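Side-chain contacts in Udp-n-acetylglucosamine pyrophosphorylase (Trypanosoma brucei, PDB 4BQH), which probably catalyses the formation of UDP-N-acetylglucosamine and diphosphate from UTP and N-acetylglucosamine 1-phosphate: residues F321-S325 with G326-V330; G348-K351 with F352-A355. All coordinates share one frame; numbering follows the deposited sequence.

Contact 1 of 2, residues F321-S325 with G326-V330; sequences FVRAS and GKWGV
Arg323 and Trp328 face each other across a tight beta hairpin, whose strands 321-324 and 327-330 are joined by a two-residue type I' turn running from Ala324 to Lys327. Four backbone hydrogen bonds hold the strands together. Val322 and Gly329 exchange one in each direction, Val322 N to Gly329 O at 2.9 Å and Gly329 N to Val322 O at 3.0 Å, and Ala324 and Lys327 form the second such pair. Ser325 and Gly326, at the corners of the turn, both have positive phi; this suits glycine at 326, the residue type that most readily takes positive phi.

Two CH-pi contacts lie on one face of the hairpin, at its non-hydrogen-bonded pairs. The CB of Arg323 sits squarely over the six-membered ring of Trp328, 3.7 Å from its centroid and only 2° off the ring normal. With CG of Arg323 anti to the backbone N (chi1 -164°), the aliphatic chain continues across the indole, and CD comes close to Trp328 NE1. An arginine suits this place because its methylenes cover the aromatic surface while the guanidinium reaches solvent. Further along, the Val330 CG2 methyl lies over one face of the Phe321 ring, 3.6 Å from its centroid. Phe423 stacks on Trp328 and also touches Phe321, joining this aromatic face to strand 423-427.

Water completes the polar contacts. One molecule accepts from both Arg323 NE and Gly326 N, tying the side chain to the turn; a second, in the plane of the indole at its edge, accepts from Trp328 NE1 at 3.0 Å and from Arg323 NH1 at 3.2 Å.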
loop_
_atom_site.group_PDB
_atom_site.type_symbol
_atom_site.label_atom_id
_atom_site.label_comp_id
_atom_site.label_asym_id
_atom_site.label_seq_id
_atom_site.Cartn_x
_atom_site.Cartn_y
_atom_site.Cartn_z
ATOM N N PHE A 321 5.924 -2.766 15.417
ATOM C CA PHE A 321 4.920 -1.958 16.118
ATOM C C PHE A 321 5.120 -1.972 17.616
ATOM O O PHE A 321 5.426 -3.024 18.222
ATOM C CB PHE A 321 3.505 -2.402 15.773
ATOM C CG PHE A 321 3.011 -1.810 14.493
ATOM C CD1 PHE A 321 3.271 -2.442 13.298
ATOM C CD2 PHE A 321 2.341 -0.581 14.480
ATOM C CE1 PHE A 321 2.860 -1.878 12.095
ATOM C CE2 PHE A 321 1.899 -0.018 13.284
ATOM C CZ PHE A 321 2.185 -0.673 12.088
ATOM N N VAL A 322 4.965 -0.788 18.206
ATOM C CA VAL A 322 5.111 -0.609 19.657
ATOM C C VAL A 322 4.039 0.364 20.141
ATOM O O VAL A 322 3.478 1.128 19.354
ATOM C CB VAL A 322 6.499 -0.029 20.031
ATOM C CG1 VAL A 322 7.635 -0.840 19.401
ATOM C CG2 VAL A 322 6.625 1.427 19.602
ATOM N N ARG A 323 3.784 0.340 21.447
ATOM C CA ARG A 323 2.963 1.371 22.078
ATOM C C ARG A 323 3.825 2.092 23.111
ATOM O O ARG A 323 4.456 1.455 23.963
ATOM C CB ARG A 323 1.739 0.761 22.755
ATOM C CG ARG A 323 0.687 1.818 23.074
ATOM C CD ARG A 323 -0.504 1.243 23.810
ATOM N NE ARG A 323 -0.161 0.895 25.181
ATOM C CZ ARG A 323 -0.968 0.229 26.002
ATOM N NH1 ARG A 323 -2.161 -0.167 25.578
ATOM N NH2 ARG A 323 -0.572 -0.054 27.236
ATOM N N ALA A 324 3.863 3.411 23.022
ATOM C CA ALA A 324 4.675 4.215 23.940
ATOM C C ALA A 324 3.800 5.271 24.560
ATOM O O ALA A 324 3.204 6.084 23.851
ATOM C CB ALA A 324 5.826 4.853 23.194
ATOM N N SER A 325 3.698 5.249 25.891
ATOM C CA SER A 325 2.811 6.182 26.599
ATOM C C SER A 325 1.398 6.154 26.021
ATOM O O SER A 325 0.752 7.204 25.819
ATOM C CB SER A 325 3.384 7.604 26.587
ATOM O OG SER A 325 4.646 7.652 27.230
ATOM N N GLY A 326 0.926 4.942 25.747
ATOM C CA GLY A 326 -0.393 4.719 25.193
ATOM C C GLY A 326 -0.594 5.069 23.714
ATOM O O GLY A 326 -1.722 5.023 23.228
ATOM N N LYS A 327 0.478 5.382 22.990
ATOM C CA LYS A 327 0.383 5.803 21.583
ATOM C C LYS A 327 1.068 4.778 20.687
ATOM O O LYS A 327 2.219 4.416 20.930
ATOM C CB LYS A 327 1.052 7.169 21.370
ATOM C CG LYS A 327 0.556 8.279 22.299
ATOM C CD LYS A 327 -0.931 8.559 22.138
ATOM C CE LYS A 327 -1.437 9.379 23.332
ATOM N NZ LYS A 327 -2.625 10.209 22.998
ATOM N N TRP A 328 0.365 4.327 19.645
ATOM C CA TRP A 328 0.917 3.308 18.751
ATOM C C TRP A 328 1.758 3.906 17.668
ATOM O O TRP A 328 1.421 4.956 17.106
ATOM C CB TRP A 328 -0.221 2.538 18.102
ATOM C CG TRP A 328 -0.855 1.610 19.084
ATOM C CD1 TRP A 328 -2.013 1.816 19.815
ATOM C CD2 TRP A 328 -0.348 0.301 19.507
ATOM N NE1 TRP A 328 -2.270 0.732 20.637
ATOM C CE2 TRP A 328 -1.309 -0.214 20.488
ATOM C CE3 TRP A 328 0.750 -0.477 19.165
ATOM C CZ2 TRP A 328 -1.141 -1.450 21.108
ATOM C CZ3 TRP A 328 0.907 -1.728 19.795
ATOM C CH2 TRP A 328 -0.019 -2.194 20.743
ATOM N N GLY A 329 2.844 3.212 17.326
ATOM C CA GLY A 329 3.732 3.639 16.276
ATOM C C GLY A 329 4.687 2.513 15.893
ATOM O O GLY A 329 4.487 1.362 16.282
ATOM N N VAL A 330 5.705 2.863 15.123
ATOM C CA VAL A 330 6.692 1.877 14.651
ATOM C C VAL A 330 8.082 2.335 15.041
ATOM O O VAL A 330 8.430 3.529 14.888
ATOM C CB VAL A 330 6.613 1.675 13.121
ATOM C CG1 VAL A 330 7.784 0.833 12.584
ATOM C CG2 VAL A 330 5.289 1.031 12.735
HETATM O O HOH W 1 2.225 2.268 26.338
HETATM O O HOH W 2 -4.002 -0.013 22.957
#

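Contact 2 of 2, residues G348-K351 with F352-A355; sequences GELK and FNCA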
loop_
_atom_site.group_PDB
_atom_site.type_symbol
_atom_site.label_atom_id
_atom_site.label_comp_id
_atom_site.label_asym_id
_atom_site.label_seq_id
_atom_site.Cartn_x
_atom_site.Cartn_y
_atom_site.Cartn_z
ATOM N N GLY A 348 9.301 -18.649 23.648
ATOM C CA GLY A 348 10.536 -18.642 22.874
ATOM C C GLY A 348 10.462 -17.703 21.679
ATOM O O GLY A 348 11.363 -17.692 20.842
ATOM N N GLU A 349 9.393 -16.910 21.593
ATOM C CA GLU A 349 9.231 -15.956 20.489
ATOM C C GLU A 349 9.748 -14.574 20.893
ATOM O O GLU A 349 9.701 -14.222 22.075
ATOM C CB GLU A 349 7.758 -15.885 20.058
ATOM C CG GLU A 349 7.258 -17.175 19.408
ATOM C CD GLU A 349 5.843 -17.094 18.854
ATOM O OE1 GLU A 349 5.048 -16.226 19.287
ATOM O OE2 GLU A 349 5.513 -17.923 17.976
ATOM N N LEU A 350 10.239 -13.791 19.921
ATOM C CA LEU A 350 10.663 -12.417 20.195
ATOM C C LEU A 350 9.535 -11.645 20.863
ATOM O O LEU A 350 8.372 -11.826 20.526
ATOM C CB LEU A 350 11.059 -11.689 18.903
ATOM C CG LEU A 350 12.314 -12.104 18.129
ATOM C CD1 LEU A 350 12.255 -11.521 16.729
ATOM C CD2 LEU A 350 13.600 -11.636 18.814
ATOM N N LYS A 351 9.894 -10.784 21.817
ATOM C CA LYS A 351 8.927 -9.926 22.499
ATOM C C LYS A 351 8.353 -8.883 21.533
ATOM O O LYS A 351 7.161 -8.579 21.592
ATOM C CB LYS A 351 9.592 -9.220 23.695
ATOM C CG LYS A 351 9.893 -10.159 24.871
ATOM C CD LYS A 351 10.508 -9.404 26.054
ATOM C CE LYS A 351 10.818 -10.347 27.213
ATOM N NZ LYS A 351 11.767 -9.723 28.186
ATOM N N PHE A 352 9.205 -8.358 20.656
ATOM C CA PHE A 352 8.758 -7.392 19.637
ATOM C C PHE A 352 8.685 -8.124 18.319
ATOM O O PHE A 352 9.678 -8.255 17.616
ATOM C CB PHE A 352 9.735 -6.234 19.535
ATOM C CG PHE A 352 9.721 -5.316 20.731
ATOM C CD1 PHE A 352 8.860 -4.215 20.762
ATOM C CD2 PHE A 352 10.580 -5.534 21.808
ATOM C CE1 PHE A 352 8.852 -3.349 21.854
ATOM C CE2 PHE A 352 10.568 -4.671 22.908
ATOM C CZ PHE A 352 9.707 -3.582 22.927
ATOM N N ASN A 353 7.493 -8.617 17.995
ATOM C CA ASN A 353 7.360 -9.590 16.913
ATOM C C ASN A 353 6.243 -9.233 15.926
ATOM O O ASN A 353 5.742 -10.089 15.210
ATOM C CB ASN A 353 7.109 -10.986 17.521
ATOM C CG ASN A 353 7.450 -12.109 16.553
ATOM O OD1 ASN A 353 8.388 -11.997 15.756
ATOM N ND2 ASN A 353 6.716 -13.212 16.656
ATOM N N CYS A 354 5.853 -7.960 15.888
ATOM C CA CYS A 354 4.837 -7.526 14.897
ATOM C C CYS A 354 5.512 -6.601 13.905
ATOM O O CYS A 354 5.538 -5.387 14.101
ATOM C CB CYS A 354 3.656 -6.831 15.581
ATOM S SG CYS A 354 2.720 -7.943 16.662
ATOM N N ALA A 355 6.104 -7.187 12.869
ATOM C CA ALA A 355 6.816 -6.394 11.845
ATOM C C ALA A 355 5.867 -5.677 10.881
ATOM O O ALA A 355 4.872 -6.241 10.409
ATOM C CB ALA A 355 7.783 -7.291 11.072
HETATM O O HOH W 3 4.251 -13.379 18.347
HETATM O O HOH W 4 5.026 -8.119 19.229
#
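Asn353 turns its CG anti to the backbone N (chi1 -159°), bringing its amide back toward Leu350 and Glu349, while in Leu350 chi1 (-68°) sets CG beside the backbone N and chi2 (164°) then fixes where CD1 lies, 4.0 Å from Asn353 OD1. The two side chains cross at about a right angle. Their meeting is loose, whereas Asn353 CB packs more closely on the backbone, 3.4 Å from Leu350 O.

The amide is used at both ends. Its OD1 accepts a hydrogen bond from the backbone N of Lys311, and its ND2 donates to a water at 3.0 Å that in turn donates to Glu349 OE1 at 3.1 Å. An asparagine suits this position, since one short side chain can serve an acceptor and a donor role together; the bonds on both ends probably limit rotation of the amide. Glu349, on the exposed side, reaches the shared water through its carboxylate without touching the amide directly.

A second water lies just beyond, accepting from Asn353 N at 2.8 Å and donating to Lys351 O at 3.2 Å, linking the two backbone groups through solvent. Lys351 runs outward, its extended chain reaching Glu342 in a salt bridge; a long, charged side chain suits this partly exposed place. Phe352 instead directs its ring inward, where it touches Val320, Val322 and Pro76; a large apolar ring suits this buried place. With one water between side chains and one between backbone groups, this is an irregular surface segment, without helix or strand, that leads into strand 355-357 of the mixed sheet.

Contact 1 closes before contact 2 opens along the chain, and their centres are about 15 Å apart, on the same side of the chain's centre. The hairpin of 321-330 belongs to a small antiparallel sheet with strand 74-75, whereas 348-354 is a loop that runs into strand 355-357 of the large mixed sheet. They meet where the loop returns past the first hairpin strand: Phe321 N and Cys354 O are 3.0 Å apart, probably hydrogen-bonded, and Val322 CG1 packs on Phe352 CE1 at 3.7 Å. The polypeptide thus leaves the hairpin and folds back against it, so that the small sheet is joined to the segment entering the large one.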